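Local coordinates for protein alpha-L-rhamnosidase (Klebsiella oxytoca, PDB 4XHC) that probably hydrolyses terminal alpha-L-rhamnose from glycosides as a two-domain family GH78 glycosidase, holding the sugar in the pocket of its (alpha/alpha)6 barrel, at residues A[271-276]-A[288-293]; A[334-339]-A[377-382]; A[497-500]-A[504-507]. All coordinates share one frame; numbering follows the deposited sequence.

Contact 1 (A[271-276]-A[288-293])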
ATOM      1  N   LEU A 271      20.438   8.203 -28.459  1.00 56.08           N
ATOM      2  CA  LEU A 271      20.630   9.320 -29.396  1.00 55.45           C
ATOM      3  C   LEU A 271      19.360   9.641 -30.185  1.00 55.45           C
ATOM      4  O   LEU A 271      19.001  10.807 -30.332  1.00 55.76           O
ATOM      5  CB  LEU A 271      21.774   9.044 -30.375  1.00 56.71           C
ATOM      6  CG  LEU A 271      23.188   9.375 -29.893  1.00 56.97           C
ATOM      7  CD1 LEU A 271      24.226   8.716 -30.792  1.00 58.96           C
ATOM      8  CD2 LEU A 271      23.413  10.880 -29.817  1.00 55.28           C
ATOM      9  N   TYR A 272      18.685   8.613 -30.692  1.00 56.17           N
ATOM     10  CA  TYR A 272      17.474   8.818 -31.491  1.00 57.10           C
ATOM     11  C   TYR A 272      16.299   9.303 -30.649  1.00 55.65           C
ATOM     12  O   TYR A 272      15.397   9.960 -31.165  1.00 55.92           O
ATOM     13  CB  TYR A 272      17.083   7.546 -32.263  1.00 59.65           C
ATOM     14  CG  TYR A 272      17.782   7.409 -33.604  1.00 62.53           C
ATOM     15  CD1 TYR A 272      17.281   8.037 -34.748  1.00 63.93           C
ATOM     16  CD2 TYR A 272      18.947   6.659 -33.731  1.00 63.65           C
ATOM     17  CE1 TYR A 272      17.921   7.918 -35.977  1.00 65.28           C
ATOM     18  CE2 TYR A 272      19.592   6.536 -34.955  1.00 66.14           C
ATOM     19  CZ  TYR A 272      19.079   7.166 -36.073  1.00 66.25           C
ATOM     20  OH  TYR A 272      19.740   7.025 -37.270  1.00 67.01           O
ATOM     21  N   LEU A 273      16.300   8.969 -29.364  1.00 55.06           N
ATOM     22  CA  LEU A 273      15.252   9.432 -28.472  1.00 55.66           C
ATOM     23  C   LEU A 273      15.326  10.952 -28.299  1.00 54.61           C
ATOM     24  O   LEU A 273      14.337  11.648 -28.507  1.00 55.42           O
ATOM     25  CB  LEU A 273      15.337   8.737 -27.108  1.00 56.17           C
ATOM     26  CG  LEU A 273      14.821   7.296 -27.038  1.00 57.08           C
ATOM     27  CD1 LEU A 273      15.191   6.663 -25.708  1.00 56.38           C
ATOM     28  CD2 LEU A 273      13.317   7.242 -27.246  1.00 58.16           C
ATOM     29  N   PHE A 274      16.496  11.462 -27.933  1.00 53.57           N
ATOM     30  CA  PHE A 274      16.682  12.907 -27.794  1.00 52.85           C
ATOM     31  C   PHE A 274      16.411  13.650 -29.103  1.00 54.58           C
ATOM     32  O   PHE A 274      15.850  14.735 -29.082  1.00 57.35           O
ATOM     33  CB  PHE A 274      18.092  13.240 -27.319  1.00 51.36           C
ATOM     34  CG  PHE A 274      18.300  13.030 -25.853  1.00 50.53           C
ATOM     35  CD1 PHE A 274      17.816  13.951 -24.940  1.00 50.61           C
ATOM     36  CD2 PHE A 274      18.980  11.920 -25.385  1.00 50.61           C
ATOM     37  CE1 PHE A 274      18.008  13.770 -23.582  1.00 50.55           C
ATOM     38  CE2 PHE A 274      19.170  11.726 -24.031  1.00 50.10           C
ATOM     39  CZ  PHE A 274      18.685  12.652 -23.126  1.00 50.21           C
ATOM     40  N   ALA A 275      16.792  13.059 -30.230  1.00 54.25           N
ATOM     41  CA  ALA A 275      16.561  13.674 -31.534  1.00 55.49           C
ATOM     42  C   ALA A 275      15.094  13.613 -31.990  1.00 56.97           C
ATOM     43  O   ALA A 275      14.652  14.446 -32.782  1.00 56.98           O
ATOM     44  CB  ALA A 275      17.454  13.019 -32.580  1.00 56.78           C
ATOM     45  N   GLY A 276      14.357  12.617 -31.501  1.00 57.63           N
ATOM     46  CA  GLY A 276      13.011  12.308 -31.993  1.00 59.37           C
ATOM     47  C   GLY A 276      11.880  13.157 -31.439  1.00 58.79           C
ATOM     48  O   GLY A 276      10.774  13.156 -31.987  1.00 59.20           O
ATOM     49  N   VAL A 288      14.585  12.673 -21.178  1.00 51.25           N
ATOM     50  CA  VAL A 288      13.477  12.073 -21.910  1.00 53.18           C
ATOM     51  C   VAL A 288      12.763  11.011 -21.067  1.00 55.10           C
ATOM     52  O   VAL A 288      13.406  10.183 -20.418  1.00 58.24           O
ATOM     53  CB  VAL A 288      13.985  11.441 -23.216  1.00 53.80           C
ATOM     54  CG1 VAL A 288      12.857  10.780 -23.985  1.00 56.14           C
ATOM     55  CG2 VAL A 288      14.625  12.494 -24.089  1.00 53.29           C
ATOM     56  N   PHE A 289      11.434  11.046 -21.077  1.00 54.30           N
ATOM     57  CA  PHE A 289      10.624   9.987 -20.484  1.00 55.83           C
ATOM     58  C   PHE A 289      10.309   8.947 -21.554  1.00 56.52           C
ATOM     59  O   PHE A 289      10.257   9.272 -22.740  1.00 56.59           O
ATOM     60  CB  PHE A 289       9.315  10.561 -19.927  1.00 58.33           C
ATOM     61  CG  PHE A 289       9.511  11.604 -18.860  1.00 57.85           C
ATOM     62  CD1 PHE A 289       9.557  11.247 -17.527  1.00 57.44           C
ATOM     63  CD2 PHE A 289       9.662  12.941 -19.196  1.00 58.20           C
ATOM     64  CE1 PHE A 289       9.750  12.203 -16.547  1.00 57.69           C
ATOM     65  CE2 PHE A 289       9.858  13.901 -18.223  1.00 57.16           C
ATOM     66  CZ  PHE A 289       9.903  13.534 -16.895  1.00 57.33           C
ATOM     67  N   VAL A 290      10.098   7.699 -21.142  1.00 57.46           N
ATOM     68  CA  VAL A 290       9.694   6.638 -22.089  1.00 59.68           C
ATOM     69  C   VAL A 290       8.501   5.815 -21.593  1.00 62.57           C
ATOM     70  O   VAL A 290       8.254   4.711 -22.087  1.00 63.77           O
ATOM     71  CB  VAL A 290      10.865   5.688 -22.426  1.00 58.71           C
ATOM     72  CG1 VAL A 290      11.984   6.446 -23.113  1.00 56.83           C
ATOM     73  CG2 VAL A 290      11.382   4.980 -21.178  1.00 58.22           C
ATOM     74  N   GLN A 291       7.764   6.356 -20.619  1.00 64.16           N
ATOM     75  CA  GLN A 291       6.544   5.732 -20.124  1.00 65.72           C
ATOM     76  C   GLN A 291       5.500   6.796 -19.798  1.00 64.34           C
ATOM     77  O   GLN A 291       5.823   7.792 -19.153  1.00 63.32           O
ATOM     78  CB  GLN A 291       6.861   4.903 -18.896  1.00 68.59           C
ATOM     79  CG  GLN A 291       7.560   3.597 -19.229  1.00 72.60           C
ATOM     80  CD  GLN A 291       7.774   2.736 -18.006  1.00 76.15           C
ATOM     81  OE1 GLN A 291       8.370   3.172 -17.022  1.00 76.58           O
ATOM     82  NE2 GLN A 291       7.276   1.510 -18.054  1.00 79.38           N
ATOM     83  N   PRO A 292       4.261   6.626 -20.256  1.00 65.24           N
ATOM     84  CA  PRO A 292       3.812   5.478 -21.052  1.00 67.55           C
ATOM     85  C   PRO A 292       4.238   5.508 -22.522  1.00 68.05           C
ATOM     86  O   PRO A 292       4.120   4.504 -23.196  1.00 70.73           O
ATOM     87  CB  PRO A 292       2.288   5.585 -20.973  1.00 69.38           C
ATOM     88  CG  PRO A 292       2.028   7.052 -20.844  1.00 68.81           C
ATOM     89  CD  PRO A 292       3.236   7.684 -20.185  1.00 65.75           C
ATOM     90  N   ASP A 293       4.683   6.655 -23.018  1.00 67.70           N
ATOM     91  CA  ASP A 293       5.186   6.778 -24.377  1.00 68.84           C
ATOM     92  C   ASP A 293       6.394   7.695 -24.297  1.00 66.47           C
ATOM     93  O   ASP A 293       6.746   8.139 -23.215  1.00 64.72           O
ATOM     94  CB  ASP A 293       4.113   7.371 -25.287  1.00 72.48           C
ATOM     95  CG  ASP A 293       4.329   7.036 -26.754  1.00 75.31           C
ATOM     96  OD1 ASP A 293       5.469   7.156 -27.242  1.00 76.25           O
ATOM     97  OD2 ASP A 293       3.353   6.656 -27.428  1.00 79.17           O
TER

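Contact 2 (A[334-339]-A[377-382])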
ATOM      1  N   ARG A 334      22.143  21.868 -35.239  1.00 64.16           N
ATOM      2  CA  ARG A 334      21.140  22.810 -34.734  1.00 64.96           C
ATOM      3  C   ARG A 334      21.410  23.210 -33.281  1.00 60.98           C
ATOM      4  O   ARG A 334      21.114  24.339 -32.881  1.00 59.87           O
ATOM      5  CB  ARG A 334      19.737  22.214 -34.864  1.00 67.99           C
ATOM      6  CG  ARG A 334      18.605  23.191 -34.597  1.00 71.93           C
ATOM      7  CD  ARG A 334      18.090  23.854 -35.868  1.00 77.89           C
ATOM      8  NE  ARG A 334      17.065  24.845 -35.535  1.00 83.41           N
ATOM      9  CZ  ARG A 334      17.304  26.117 -35.202  1.00 87.66           C
ATOM     10  NH1 ARG A 334      18.542  26.606 -35.179  1.00 91.44           N
ATOM     11  NH2 ARG A 334      16.292  26.921 -34.890  1.00 89.21           N
ATOM     12  N   GLN A 335      21.975  22.296 -32.495  1.00 57.95           N
ATOM     13  CA  GLN A 335      22.298  22.611 -31.103  1.00 57.27           C
ATOM     14  C   GLN A 335      23.370  23.697 -31.046  1.00 58.28           C
ATOM     15  O   GLN A 335      23.337  24.569 -30.179  1.00 55.62           O
ATOM     16  CB  GLN A 335      22.764  21.369 -30.329  1.00 55.58           C
ATOM     17  CG  GLN A 335      21.798  20.187 -30.325  1.00 55.13           C
ATOM     18  CD  GLN A 335      20.334  20.583 -30.168  1.00 54.55           C
ATOM     19  OE1 GLN A 335      19.922  21.076 -29.124  1.00 53.88           O
ATOM     20  NE2 GLN A 335      19.537  20.334 -31.197  1.00 56.83           N
ATOM     21  N   VAL A 336      24.303  23.645 -31.994  1.00 59.90           N
ATOM     22  CA  VAL A 336      25.346  24.650 -32.104  1.00 58.64           C
ATOM     23  C   VAL A 336      24.787  25.983 -32.592  1.00 58.23           C
ATOM     24  O   VAL A 336      25.136  27.008 -32.042  1.00 58.64           O
ATOM     25  CB  VAL A 336      26.479  24.179 -33.033  1.00 60.62           C
ATOM     26  CG1 VAL A 336      27.526  25.267 -33.192  1.00 62.05           C
ATOM     27  CG2 VAL A 336      27.117  22.908 -32.492  1.00 59.66           C
ATOM     28  N   GLU A 337      23.941  25.978 -33.622  1.00 60.77           N
ATOM     29  CA  GLU A 337      23.329  27.221 -34.133  1.00 64.39           C
ATOM     30  C   GLU A 337      22.687  27.960 -32.959  1.00 61.47           C
ATOM     31  O   GLU A 337      22.922  29.144 -32.759  1.00 59.85           O
ATOM     32  CB  GLU A 337      22.257  26.959 -35.226  1.00 70.03           C
ATOM     33  CG  GLU A 337      22.738  26.598 -36.646  1.00 76.14           C
ATOM     34  CD  GLU A 337      21.604  26.055 -37.570  1.00 83.12           C
ATOM     35  OE1 GLU A 337      20.437  26.498 -37.441  1.00 86.43           O
ATOM     36  OE2 GLU A 337      21.855  25.178 -38.436  1.00 81.16           O
ATOM     37  N   LEU A 338      21.899  27.236 -32.169  1.00 60.85           N
ATOM     38  CA  LEU A 338      21.164  27.831 -31.044  1.00 59.41           C
ATOM     39  C   LEU A 338      22.079  28.295 -29.919  1.00 57.34           C
ATOM     40  O   LEU A 338      21.932  29.409 -29.423  1.00 58.92           O
ATOM     41  CB  LEU A 338      20.132  26.855 -30.493  1.00 57.80           C
ATOM     42  CG  LEU A 338      18.961  26.578 -31.440  1.00 59.87           C
ATOM     43  CD1 LEU A 338      18.181  25.373 -30.947  1.00 58.23           C
ATOM     44  CD2 LEU A 338      18.054  27.801 -31.576  1.00 61.69           C
ATOM     45  N   ALA A 339      23.038  27.463 -29.536  1.00 54.88           N
ATOM     46  CA  ALA A 339      24.001  27.856 -28.508  1.00 54.67           C
ATOM     47  C   ALA A 339      24.780  29.140 -28.862  1.00 56.09           C
ATOM     48  O   ALA A 339      24.940  30.020 -28.020  1.00 57.44           O
ATOM     49  CB  ALA A 339      24.959  26.714 -28.219  1.00 54.21           C
ATOM     50  N   TYR A 377      34.425  23.486 -26.372  1.00 51.08           N
ATOM     51  CA  TYR A 377      34.680  22.047 -26.399  1.00 52.02           C
ATOM     52  C   TYR A 377      33.805  21.349 -27.437  1.00 53.26           C
ATOM     53  O   TYR A 377      34.289  20.515 -28.207  1.00 53.26           O
ATOM     54  CB  TYR A 377      34.423  21.443 -25.006  1.00 50.92           C
ATOM     55  CG  TYR A 377      34.735  19.969 -24.896  1.00 50.30           C
ATOM     56  CD1 TYR A 377      33.766  19.019 -25.166  1.00 50.47           C
ATOM     57  CD2 TYR A 377      36.003  19.529 -24.515  1.00 50.60           C
ATOM     58  CE1 TYR A 377      34.050  17.668 -25.074  1.00 52.05           C
ATOM     59  CE2 TYR A 377      36.295  18.185 -24.416  1.00 51.23           C
ATOM     60  CZ  TYR A 377      35.313  17.260 -24.698  1.00 52.70           C
ATOM     61  OH  TYR A 377      35.575  15.918 -24.610  1.00 54.52           O
ATOM     62  N   CYS A 378      32.520  21.703 -27.457  1.00 53.49           N
ATOM     63  CA  CYS A 378      31.549  21.035 -28.327  1.00 54.24           C
ATOM     64  C   CYS A 378      31.582  21.567 -29.768  1.00 53.73           C
ATOM     65  O   CYS A 378      31.371  20.820 -30.726  1.00 53.79           O
ATOM     66  CB  CYS A 378      30.147  21.097 -27.707  1.00 54.76           C
ATOM     67  SG  CYS A 378      29.961  20.058 -26.215  1.00 60.35           S
ATOM     68  N   LEU A 379      31.901  22.841 -29.934  1.00 53.37           N
ATOM     69  CA  LEU A 379      32.142  23.379 -31.274  1.00 54.06           C
ATOM     70  C   LEU A 379      33.277  22.630 -31.973  1.00 54.63           C
ATOM     71  O   LEU A 379      33.174  22.296 -33.142  1.00 55.91           O
ATOM     72  CB  LEU A 379      32.467  24.862 -31.202  1.00 53.98           C
ATOM     73  CG  LEU A 379      32.583  25.568 -32.541  1.00 57.06           C
ATOM     74  CD1 LEU A 379      31.312  25.414 -33.353  1.00 58.20           C
ATOM     75  CD2 LEU A 379      32.883  27.037 -32.318  1.00 59.25           C
ATOM     76  N   GLN A 380      34.352  22.350 -31.246  1.00 54.60           N
ATOM     77  CA  GLN A 380      35.475  21.574 -31.789  1.00 56.09           C
ATOM     78  C   GLN A 380      35.027  20.224 -32.358  1.00 55.04           C
ATOM     79  O   GLN A 380      35.481  19.819 -33.419  1.00 55.78           O
ATOM     80  CB  GLN A 380      36.539  21.369 -30.700  1.00 56.09           C
ATOM     81  CG  GLN A 380      37.788  20.589 -31.108  1.00 57.24           C
ATOM     82  CD  GLN A 380      38.599  21.279 -32.182  1.00 57.63           C
ATOM     83  OE1 GLN A 380      39.560  21.984 -31.887  1.00 58.75           O
ATOM     84  NE2 GLN A 380      38.209  21.092 -33.428  1.00 58.28           N
ATOM     85  N   ARG A 381      34.138  19.538 -31.648  1.00 54.23           N
ATOM     86  CA  ARG A 381      33.622  18.257 -32.122  1.00 55.42           C
ATOM     87  C   ARG A 381      32.659  18.447 -33.283  1.00 55.36           C
ATOM     88  O   ARG A 381      32.609  17.610 -34.180  1.00 57.66           O
ATOM     89  CB  ARG A 381      32.940  17.464 -31.001  1.00 55.62           C
ATOM     90  CG  ARG A 381      33.890  16.624 -30.162  1.00 56.42           C
ATOM     91  CD  ARG A 381      34.542  17.459 -29.083  1.00 56.99           C
ATOM     92  NE  ARG A 381      35.705  16.801 -28.496  1.00 59.56           N
ATOM     93  CZ  ARG A 381      36.655  17.432 -27.806  1.00 59.62           C
ATOM     94  NH1 ARG A 381      36.596  18.741 -27.592  1.00 59.49           N
ATOM     95  NH2 ARG A 381      37.678  16.751 -27.325  1.00 59.85           N
ATOM     96  N   ALA A 382      31.891  19.535 -33.266  1.00 53.40           N
ATOM     97  CA  ALA A 382      31.044  19.879 -34.411  1.00 54.37           C
ATOM     98  C   ALA A 382      31.865  20.101 -35.700  1.00 56.83           C
ATOM     99  O   ALA A 382      31.399  19.815 -36.797  1.00 57.03           O
ATOM    100  CB  ALA A 382      30.203  21.108 -34.098  1.00 53.64           C
TER

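Contact 3 (A[497-500]-A[504-507]). With RAM (alpha-L-rhamnopyranose), chain C.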
ATOM      1  N   VAL A 497      34.855   3.812  -1.776  1.00 53.70           N
ATOM      2  CA  VAL A 497      35.062   2.382  -1.582  1.00 56.41           C
ATOM      3  C   VAL A 497      35.383   2.073  -0.122  1.00 59.39           C
ATOM      4  O   VAL A 497      34.751   1.188   0.464  1.00 61.44           O
ATOM      5  CB  VAL A 497      36.176   1.825  -2.485  1.00 56.87           C
ATOM      6  CG1 VAL A 497      36.524   0.389  -2.094  1.00 58.60           C
ATOM      7  CG2 VAL A 497      35.745   1.902  -3.944  1.00 55.49           C
ATOM      8  N   ASP A 498      36.331   2.807   0.465  1.00 60.17           N
ATOM      9  CA  ASP A 498      36.702   2.607   1.880  1.00 62.62           C
ATOM     10  C   ASP A 498      35.523   2.806   2.848  1.00 62.83           C
ATOM     11  O   ASP A 498      35.452   2.137   3.875  1.00 63.47           O
ATOM     12  CB  ASP A 498      37.857   3.529   2.288  1.00 64.10           C
ATOM     13  CG  ASP A 498      39.179   3.163   1.617  1.00 66.08           C
ATOM     14  OD1 ASP A 498      39.401   1.976   1.277  1.00 66.43           O
ATOM     15  OD2 ASP A 498      40.006   4.082   1.427  1.00 66.77           O
ATOM     16  N   TYR A 499      34.609   3.721   2.518  1.00 61.70           N
ATOM     17  CA  TYR A 499      33.383   3.922   3.294  1.00 62.55           C
ATOM     18  C   TYR A 499      32.409   2.737   3.188  1.00 61.07           C
ATOM     19  O   TYR A 499      31.466   2.649   3.962  1.00 61.79           O
ATOM     20  CB  TYR A 499      32.637   5.191   2.842  1.00 63.66           C
ATOM     21  CG  TYR A 499      33.120   6.532   3.396  1.00 66.56           C
ATOM     22  CD1 TYR A 499      33.243   6.759   4.766  1.00 69.36           C
ATOM     23  CD2 TYR A 499      33.390   7.597   2.534  1.00 67.14           C
ATOM     24  CE1 TYR A 499      33.662   7.991   5.253  1.00 70.78           C
ATOM     25  CE2 TYR A 499      33.810   8.826   3.013  1.00 68.14           C
ATOM     26  CZ  TYR A 499      33.939   9.020   4.367  1.00 69.97           C
ATOM     27  OH  TYR A 499      34.348  10.250   4.808  1.00 71.67           O
ATOM     28  N   GLY A 500      32.610   1.861   2.209  1.00 60.23           N
ATOM     29  CA  GLY A 500      31.817   0.638   2.066  1.00 59.92           C
ATOM     30  C   GLY A 500      30.789   0.666   0.942  1.00 57.75           C
ATOM     31  O   GLY A 500      29.838  -0.106   0.966  1.00 56.94           O
ATOM     32  N   PHE A 504      28.883   3.620  -6.935  1.00 46.59           N
ATOM     33  CA  PHE A 504      29.292   5.009  -6.733  1.00 45.77           C
ATOM     34  C   PHE A 504      28.107   5.982  -6.687  1.00 44.99           C
ATOM     35  O   PHE A 504      27.070   5.772  -7.325  1.00 43.12           O
ATOM     36  CB  PHE A 504      30.346   5.438  -7.759  1.00 45.28           C
ATOM     37  CG  PHE A 504      31.684   4.799  -7.536  1.00 46.26           C
ATOM     38  CD1 PHE A 504      32.281   4.834  -6.285  1.00 47.31           C
ATOM     39  CD2 PHE A 504      32.337   4.143  -8.559  1.00 47.02           C
ATOM     40  CE1 PHE A 504      33.505   4.231  -6.060  1.00 48.37           C
ATOM     41  CE2 PHE A 504      33.562   3.539  -8.342  1.00 48.13           C
ATOM     42  CZ  PHE A 504      34.146   3.583  -7.089  1.00 48.66           C
ATOM     43  N   TRP A 505      28.298   7.063  -5.934  1.00 44.78           N
ATOM     44  CA  TRP A 505      27.202   7.934  -5.522  1.00 44.64           C
ATOM     45  C   TRP A 505      26.978   9.090  -6.486  1.00 42.14           C
ATOM     46  O   TRP A 505      27.909   9.553  -7.135  1.00 41.13           O
ATOM     47  CB  TRP A 505      27.476   8.491  -4.120  1.00 45.66           C
ATOM     48  CG  TRP A 505      27.802   7.441  -3.079  1.00 47.40           C
ATOM     49  CD1 TRP A 505      27.515   6.107  -3.130  1.00 47.63           C
ATOM     50  CD2 TRP A 505      28.462   7.658  -1.828  1.00 48.43           C
ATOM     51  NE1 TRP A 505      27.966   5.483  -1.991  1.00 48.77           N
ATOM     52  CE2 TRP A 505      28.553   6.413  -1.178  1.00 49.52           C
ATOM     53  CE3 TRP A 505      28.992   8.787  -1.200  1.00 49.11           C
ATOM     54  CZ2 TRP A 505      29.153   6.264   0.069  1.00 52.09           C
ATOM     55  CZ3 TRP A 505      29.587   8.640   0.038  1.00 51.16           C
ATOM     56  CH2 TRP A 505      29.664   7.389   0.661  1.00 52.76           C
ATOM     57  N   GLU A 506      25.738   9.561  -6.551  1.00 41.07           N
ATOM     58  CA  GLU A 506      25.401  10.763  -7.303  1.00 41.28           C
ATOM     59  C   GLU A 506      26.157  12.006  -6.776  1.00 40.86           C
ATOM     60  O   GLU A 506      26.730  12.773  -7.558  1.00 39.78           O
ATOM     61  CB  GLU A 506      23.904  11.007  -7.213  1.00 41.46           C
ATOM     62  CG  GLU A 506      23.398  12.223  -7.979  1.00 42.63           C
ATOM     63  CD  GLU A 506      21.971  12.588  -7.621  1.00 43.27           C
ATOM     64  OE1 GLU A 506      21.520  12.151  -6.536  1.00 45.60           O
ATOM     65  OE2 GLU A 506      21.283  13.282  -8.412  1.00 42.51           O
ATOM     66  N   ILE A 507      26.145  12.181  -5.458  1.00 40.34           N
ATOM     67  CA  ILE A 507      26.718  13.351  -4.793  1.00 41.76           C
ATOM     68  C   ILE A 507      27.868  12.931  -3.876  1.00 42.72           C
ATOM     69  O   ILE A 507      27.720  11.985  -3.112  1.00 43.99           O
ATOM     70  CB  ILE A 507      25.647  14.032  -3.895  1.00 41.81           C
ATOM     71  CG1 ILE A 507      24.366  14.348  -4.683  1.00 41.24           C
ATOM     72  CG2 ILE A 507      26.201  15.276  -3.220  1.00 42.35           C
ATOM     73  CD1 ILE A 507      24.558  15.250  -5.882  1.00 41.34           C
TER
HETATM   74  C1  RAM C 900      19.691  15.673 -11.376  1.00 42.92           C
HETATM   75  C2  RAM C 900      20.425  14.352 -11.488  1.00 43.00           C
HETATM   76  C3  RAM C 900      20.851  14.095 -12.922  1.00 44.08           C
HETATM   77  C4  RAM C 900      21.384  15.384 -13.524  1.00 44.03           C
HETATM   78  C5  RAM C 900      20.237  16.372 -13.654  1.00 45.45           C
HETATM   79  C6  RAM C 900      20.667  17.810 -13.508  1.00 47.24           C
HETATM   80  O1  RAM C 900      18.621  15.498 -10.533  1.00 43.00           O
HETATM   81  O2  RAM C 900      21.582  14.464 -10.677  1.00 43.68           O
HETATM   82  O3  RAM C 900      21.858  13.083 -12.978  1.00 46.08           O
HETATM   83  O4  RAM C 900      21.930  15.143 -14.807  1.00 43.03           O
HETATM   84  O5  RAM C 900      19.232  16.107 -12.652  1.00 45.97           O

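Contact 1 (A[271-276]-A[288-293])
V288 fits into the groove between L273 and F274 on the helix and presses one methyl, CG2, onto a face of the F274 ring. The methyl rides 3.5 Å above the ring plane, offset toward the rim, so that CD1 of F274 is its nearest atom at 3.6 Å from V288 CG2; with the methyl 25° off the ring normal this is a CH-pi contact over the face. The valine's rotation explains the fit: CG2 stands anti to its own carbonyl carbon and reaches the ring, while CG1, anti to the backbone N (chi1 179°), turns to the other wall of the groove, where L273 CB lies a looser 4.5 Å from V288 CG1. The branched valine thus straddles two successive helix residues, one methyl for each. Farther along, L273 and V290 meet at about a right angle, CD1 of the leucine and CG1 of the valine touching at 4.1 Å. Leucine suits this place because its longer chain bridges to where the strand has ended. No hydrogen bond crosses; shape and apolar surface do the work. V294 lies against both L273 and V288, and the side chain of F274 is about 9 Å from the bound rhamnose. Here strand 287-289, the middle of a small antiparallel sheet, packs against helix 264-276 of the (alpha/alpha)6 barrel of this GH78 enzyme.

Contact 2 (A[334-339]-A[377-382])
Both V336 and L379 sit within longer helices, 322-340 and 368-389, and their CA atoms, 7.0 Å apart, are the nearest pair of CA atoms across the segments. Each segment keeps its own helical bonding, for instance A339 N to Q335 O and A382 N to C378 O, so the meeting is left to side chains. V336 carries it with both branches. Its CG1, anti to the backbone N (chi1 177°), meets L379 CD1 at 3.8 Å, the two side chains crossing at about a right angle; its CG2 rests on A382 CB at 3.9 Å. Alanine suits that spot because a lone methyl leaves room for the valine, and leucine, one turn earlier, is long enough for its CD1 to reach the other branch. Y397 of helix 391-412 packs on both V336 and L379. Away from the interface, R381 NH1 lies 3.1 Å above the Y377 ring plane and donates to Y377 O. R334 NH1 forms a salt bridge with E337 OE1 in the other helix. None of these polar groups reaches across, and R381 has a long, weak ion pair with D310 of helix 302-319. Between segments 334-339 and 377-382 the contact is therefore apolar, resting on van der Waals packing and burial of three aliphatic side chains.

Contact 3 (A[497-500]-A[504-507])
Apolar contacts join the two segments at two points, V497 with F504 and Y499 with W505. CG2 of V497 approaches the F504 ring obliquely and lies evenly between two ring carbons, 3.9 Å from both CE1 and CZ of F504. Standing anti to the carbonyl carbon, this methyl is the branch turned to the ring; valine offers the phenyl a short apolar branch. I219 of helix 214-230 touches both V497 and F504. Farther on, Y499 and W505 cross at about a right angle, with Y499 CD2 4.2 Å from W505 CH2, the far corner of the indole. Tyrosine suits this more exposed margin, joining an apolar ring to a hydroxyl that tolerates water, and the broad indole suits the buried side, where Y526 and F508 pack on it edge to face. Just after Y499 the chain leaves helix 482-498 through a Schellman motif: G500 takes a positive phi (105°) that would jam a side chain against the preceding carbonyl, and its N bonds V497 O at 2.8 Å. Polar bonding at the sugar is the work of E506, two residues beyond F504. Its extended side chain, CG anti to the backbone N, carries OE2 to the bound rhamnose, whose O2 donates to it at 2.6 Å. OE2 also bonds Y518 OH, while OE1 is gripped by a salt bridge from R241 and by the backbone N of S525, fixing the carboxylate's rotation.

The three contacts follow one another along the chain, contact 1 closing before contact 2 opens and contact 2 before contact 3, and all belong to the six-hairpin glycosidase domain. Contacts 1 and 2 are neighbours, centres about 22 Å apart and nearest atoms about 7 Å; helix 322-340 supplies one side of contact 2 and also packs on helix 264-276 of contact 1. Contact 3 lies across the chain's centre from both, its centre about 30 Å from that of contact 1 and about 34 Å from that of contact 2. It alone supplies a residue of the rhamnose pocket, E506; contact 1 lies near the sugar through F274, whereas contact 2 joins two helices of the domain far from contact 3.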